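Local coordinates for DUF1881 domain-containing protein (Neurospora crassa, PDB 5Z6D) that is of unknown function but is an abundant perithecial protein whose beta-gamma-crystallin calcium site is rendered inoperative by its interface with an Ig-like domain, at residues 91-96 against 134-139. The protein carries 1 engineered substitution. Residues are numbered along the deposited sequence; the frame is centred on the assembly and turned at random.
Sequences RAISFL and GIMPEG
Arg91 opens strand 91-99 with a hydrogen-bonded antiparallel pair to Met136. Its N donates to Met136 O at 2.9 Å, approaching from above the carbonyl plane, while Arg91 O accepts Met136 N in the plane of the Arg91 carbonyl, with an N-H...O angle of 169°. The same Arg91 O receives a CA-H contact from Ile135. Arg91 offers the pair little more than its CB; bent at chi2, its long chain leads the guanidinium away from the partner strand, which suits a charged residue at a partly exposed strand end. Ala92 pairs with Ile135 in a non-hydrogen-bonded position; its small methyl, buried on the face that Ile135 shares, packs on Leu132. Ile93 carries most of the side-chain contact. With CG1 beside the backbone N (chi1 -52°) and chi2 extended, CD1 reaches over Gly134 to within 4.0 Å of Met136 CB, the two side chains crossing at a slant. A CB on Gly134 would lie 3.3 Å from Ile93 CD1, so glycine makes room for the isoleucine. An alanine at Ile93 would probably weaken this packing, losing the CD1 contact with Met136 and part of the apolar surface against Phe165. Between the backbones, Ile93 N donates to Gly134 O at 2.8 Å, whereas the return bond from Gly134 N to Ile93 O is weak. Strand 131-136 is the outermost strand of its sheet, paired with strand 91-99, with Ile93 and Met136 meeting Phe165 of the other sheet, the facing-sheet arrangement of an Ig-like beta-sandwich.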
loop_
_atom_site.group_PDB
_atom_site.type_symbol
_atom_site.label_atom_id
_atom_site.label_comp_id
_atom_site.label_asym_id
_atom_site.label_seq_id
_atom_site.Cartn_x
_atom_site.Cartn_y
_atom_site.Cartn_z
ATOM N N ARG A 91 -4.760 -3.716 -8.169
ATOM C CA ARG A 91 -4.494 -2.387 -7.630
ATOM C C ARG A 91 -3.916 -2.392 -6.233
ATOM O O ARG A 91 -4.439 -3.053 -5.333
ATOM C CB ARG A 91 -5.775 -1.565 -7.604
ATOM C CG ARG A 91 -6.320 -1.238 -8.974
ATOM C CD ARG A 91 -5.371 -0.351 -9.724
ATOM N NE ARG A 91 -5.949 0.107 -10.984
ATOM C CZ ARG A 91 -5.373 1.000 -11.779
ATOM N NH1 ARG A 91 -4.208 1.534 -11.435
ATOM N NH2 ARG A 91 -5.966 1.369 -12.909
ATOM N N ALA A 92 -2.849 -1.618 -6.050
ATOM C CA ALA A 92 -2.377 -1.310 -4.709
ATOM C C ALA A 92 -3.212 -0.171 -4.157
ATOM O O ALA A 92 -3.266 0.913 -4.727
ATOM C CB ALA A 92 -0.904 -0.945 -4.718
ATOM N N ILE A 93 -3.885 -0.437 -3.042
ATOM C CA ILE A 93 -4.661 0.575 -2.354
ATOM C C ILE A 93 -3.752 1.262 -1.352
ATOM O O ILE A 93 -3.155 0.592 -0.482
ATOM C CB ILE A 93 -5.884 -0.013 -1.614
ATOM C CG1 ILE A 93 -6.728 -0.886 -2.548
ATOM C CG2 ILE A 93 -6.752 1.105 -1.032
ATOM C CD1 ILE A 93 -7.862 -1.617 -1.812
ATOM N N SER A 94 -3.672 2.591 -1.473
ATOM C CA SER A 94 -2.782 3.384 -0.630
ATOM C C SER A 94 -3.443 4.644 -0.069
ATOM O O SER A 94 -4.274 5.264 -0.729
ATOM C CB SER A 94 -1.519 3.766 -1.404
ATOM O OG SER A 94 -1.830 4.584 -2.519
ATOM N N PHE A 95 -3.072 4.989 1.161
ATOM C CA PHE A 95 -3.555 6.181 1.869
ATOM C C PHE A 95 -2.420 7.140 2.209
ATOM O O PHE A 95 -1.308 6.692 2.536
ATOM C CB PHE A 95 -4.202 5.817 3.207
ATOM C CG PHE A 95 -5.592 5.275 3.129
ATOM C CD1 PHE A 95 -6.337 5.305 1.966
ATOM C CD2 PHE A 95 -6.187 4.798 4.303
ATOM C CE1 PHE A 95 -7.627 4.808 1.949
ATOM C CE2 PHE A 95 -7.471 4.297 4.293
ATOM C CZ PHE A 95 -8.202 4.308 3.129
ATOM N N LEU A 96 -2.710 8.441 2.191
ATOM C CA LEU A 96 -1.844 9.451 2.804
ATOM C C LEU A 96 -2.687 10.248 3.808
ATOM O O LEU A 96 -3.750 10.764 3.453
ATOM C CB LEU A 96 -1.228 10.365 1.740
ATOM C CG LEU A 96 -0.152 11.352 2.207
ATOM C CD1 LEU A 96 1.078 10.600 2.668
ATOM C CD2 LEU A 96 0.191 12.313 1.086
ATOM N N GLY A 134 -4.008 -1.993 1.201
ATOM C CA GLY A 134 -4.731 -3.146 0.681
ATOM C C GLY A 134 -4.299 -3.504 -0.727
ATOM O O GLY A 134 -3.604 -2.716 -1.372
ATOM N N ILE A 135 -4.676 -4.690 -1.196
ATOM C CA ILE A 135 -4.434 -5.076 -2.586
ATOM C C ILE A 135 -5.744 -5.617 -3.124
ATOM O O ILE A 135 -6.337 -6.506 -2.517
ATOM C CB ILE A 135 -3.327 -6.144 -2.703
ATOM C CG1 ILE A 135 -1.994 -5.583 -2.189
ATOM C CG2 ILE A 135 -3.175 -6.618 -4.151
ATOM C CD1 ILE A 135 -0.836 -6.587 -2.153
ATOM N N MET A 136 -6.215 -5.072 -4.237
ATOM C CA MET A 136 -7.499 -5.506 -4.779
ATOM C C MET A 136 -7.396 -5.831 -6.246
ATOM O O MET A 136 -7.120 -4.951 -7.053
ATOM C CB MET A 136 -8.568 -4.439 -4.583
ATOM C CG MET A 136 -9.925 -4.877 -5.137
ATOM S SD MET A 136 -11.275 -3.744 -4.764
ATOM C CE MET A 136 -11.391 -3.901 -2.977
ATOM N N PRO A 137 -7.650 -7.095 -6.596
ATOM C CA PRO A 137 -7.691 -7.486 -8.008
ATOM C C PRO A 137 -8.843 -6.805 -8.734
ATOM O O PRO A 137 -9.823 -6.393 -8.102
ATOM C CB PRO A 137 -7.893 -9.004 -7.948
ATOM C CG PRO A 137 -8.525 -9.251 -6.616
ATOM C CD PRO A 137 -7.930 -8.225 -5.695
ATOM N N GLU A 138 -8.720 -6.675 -10.050
ATOM C CA GLU A 138 -9.784 -6.097 -10.859
ATOM C C GLU A 138 -11.053 -6.911 -10.629
ATOM O O GLU A 138 -11.022 -8.140 -10.682
ATOM C CB GLU A 138 -9.383 -6.081 -12.339
ATOM C CG GLU A 138 -10.374 -5.399 -13.261
ATOM C CD GLU A 138 -11.467 -6.331 -13.729
ATOM O OE1 GLU A 138 -11.241 -7.561 -13.730
ATOM O OE2 GLU A 138 -12.552 -5.836 -14.091
ATOM N N GLY A 139 -12.146 -6.222 -10.318
ATOM C CA GLY A 139 -13.411 -6.875 -10.029
ATOM C C GLY A 139 -13.338 -7.735 -8.784
ATOM O O GLY A 139 -14.068 -8.718 -8.654
#